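Local coordinates for protein ubiquitin-activating enzyme E1-like (Saccharomyces cerevisiae, PDB 3ONH) that forms, together with AOS1, the E1 enzyme that activates the ubiquitin-like modifier SMT3 at the expense of ATP, represented here by its ubiquitin-fold domain, at residues 25-28 with 29-32. Sequence-based numbering, arbitrary orientation.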
loop_
_atom_site.group_PDB
_atom_site.type_symbol
_atom_site.label_atom_id
_atom_site.label_comp_id
_atom_site.label_asym_id
_atom_site.label_seq_id
_atom_site.Cartn_x
_atom_site.Cartn_y
_atom_site.Cartn_z
ATOM N N PHE A 25 -0.682 1.311 -7.606
ATOM C CA PHE A 25 -0.982 0.808 -6.276
ATOM C C PHE A 25 -1.051 1.959 -5.283
ATOM O O PHE A 25 -1.929 2.002 -4.415
ATOM C CB PHE A 25 0.075 -0.207 -5.857
ATOM C CG PHE A 25 -0.360 -1.107 -4.735
ATOM C CD1 PHE A 25 -1.465 -1.927 -4.881
ATOM C CD2 PHE A 25 0.351 -1.149 -3.546
ATOM C CE1 PHE A 25 -1.862 -2.764 -3.860
ATOM C CE2 PHE A 25 -0.045 -1.984 -2.516
ATOM C CZ PHE A 25 -1.153 -2.796 -2.677
ATOM N N VAL A 26 -0.121 2.897 -5.426
ATOM C CA VAL A 26 -0.059 4.071 -4.566
ATOM C C VAL A 26 -1.288 4.983 -4.672
ATOM O O VAL A 26 -1.846 5.422 -3.661
ATOM C CB VAL A 26 1.199 4.892 -4.865
ATOM C CG1 VAL A 26 1.123 6.238 -4.193
ATOM C CG2 VAL A 26 2.436 4.132 -4.409
ATOM N N VAL A 27 -1.687 5.293 -5.895
ATOM C CA VAL A 27 -2.903 6.054 -6.137
ATOM C C VAL A 27 -4.110 5.368 -5.495
ATOM O O VAL A 27 -4.909 6.010 -4.809
ATOM C CB VAL A 27 -3.162 6.213 -7.647
ATOM C CG1 VAL A 27 -4.373 7.096 -7.882
ATOM C CG2 VAL A 27 -1.938 6.795 -8.335
ATOM N N LEU A 28 -4.212 4.059 -5.710
ATOM C CA LEU A 28 -5.306 3.238 -5.199
ATOM C C LEU A 28 -5.450 3.363 -3.690
ATOM O O LEU A 28 -6.538 3.588 -3.170
ATOM C CB LEU A 28 -5.031 1.776 -5.537
ATOM C CG LEU A 28 -6.194 0.831 -5.835
ATOM C CD1 LEU A 28 -5.704 -0.602 -5.754
ATOM C CD2 LEU A 28 -7.350 1.049 -4.882
ATOM N N ILE A 29 -4.346 3.188 -2.979
ATOM C CA ILE A 29 -4.394 3.211 -1.527
ATOM C C ILE A 29 -4.637 4.624 -1.013
ATOM O O ILE A 29 -5.411 4.841 -0.082
ATOM C CB ILE A 29 -3.110 2.633 -0.930
ATOM C CG1 ILE A 29 -2.951 1.176 -1.372
ATOM C CG2 ILE A 29 -3.141 2.743 0.580
ATOM C CD1 ILE A 29 -1.644 0.552 -0.977
ATOM N N ARG A 30 -3.982 5.593 -1.633
ATOM C CA ARG A 30 -4.156 6.980 -1.237
ATOM C C ARG A 30 -5.613 7.411 -1.358
ATOM O O ARG A 30 -6.178 7.963 -0.424
ATOM C CB ARG A 30 -3.275 7.900 -2.075
ATOM C CG ARG A 30 -3.403 9.369 -1.710
ATOM C CD ARG A 30 -2.857 10.259 -2.811
ATOM N NE ARG A 30 -1.400 10.246 -2.876
ATOM C CZ ARG A 30 -0.699 9.927 -3.962
ATOM N NH1 ARG A 30 -1.321 9.577 -5.081
ATOM N NH2 ARG A 30 0.629 9.952 -3.926
ATOM N N GLU A 31 -6.225 7.168 -2.510
ATOM C CA GLU A 31 -7.598 7.623 -2.724
ATOM C C GLU A 31 -8.606 6.858 -1.865
ATOM O O GLU A 31 -9.527 7.446 -1.305
ATOM C CB GLU A 31 -7.975 7.532 -4.203
ATOM C CG GLU A 31 -7.026 8.292 -5.128
ATOM C CD GLU A 31 -7.487 9.717 -5.420
ATOM O OE1 GLU A 31 -6.754 10.449 -6.125
ATOM O OE2 GLU A 31 -8.584 10.103 -4.953
ATOM N N LYS A 32 -8.420 5.549 -1.756
ATOM C CA LYS A 32 -9.337 4.704 -0.998
ATOM C C LYS A 32 -9.456 5.125 0.464
ATOM O O LYS A 32 -10.560 5.148 1.010
ATOM C CB LYS A 32 -8.933 3.228 -1.117
ATOM C CG LYS A 32 -9.644 2.281 -0.162
ATOM C CD LYS A 32 -11.037 1.910 -0.635
ATOM C CE LYS A 32 -11.651 0.831 0.256
ATOM N NZ LYS A 32 -12.994 0.403 -0.208
#
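Phe25 and Ile29, one helical turn apart, join by backbone and side chain alike. The amide N of Ile29 donates to Phe25 O at 3.1 Å, and the three residues that follow repeat the step: Arg30 N reaches Val26 O, Glu31 N reaches Val27 O at 2.9 Å, and Lys32 N reaches Leu28 O. Four carbonyls and four amides are thus satisfied within the helix. The bond to Val27 O is the straightest, with an N-H...O angle of 169°. On the buried side, Ile29 CD1 sits over one face of the Phe25 ring, 3.8 Å from its centroid, in a CH-pi contact. A chi1 of -61° sets Ile29 CG1 beside its own backbone N, and an extended chi2 carries CD1 back toward that ring, while Leu106 touches the isoleucine from a loop. With an alanine here the ring face would probably lose its methyl partner and a gap would open beside Leu106. Arg30 folds its guanidinium back so that Val26 CG1 lies over one face, 3.8 Å from NH2, while NH2 donates to Gln37 O and NE weakly to Pro36 O, both backbone acceptors beyond the helix. Farther round, Glu31 CG runs alongside Val27 CG1 on the exposed surface, and Lys32 NZ finds its counter-charge in Asp108. The i to i+4 bonds are those of a regular alpha-helix; with Phe25, Val26 and Ile29 buried and Arg30, Glu31 and Lys32 on the more open sides, helix 22-33 is broadly amphipathic, packed against the mixed sheet of the E1 ubiquitin-fold domain.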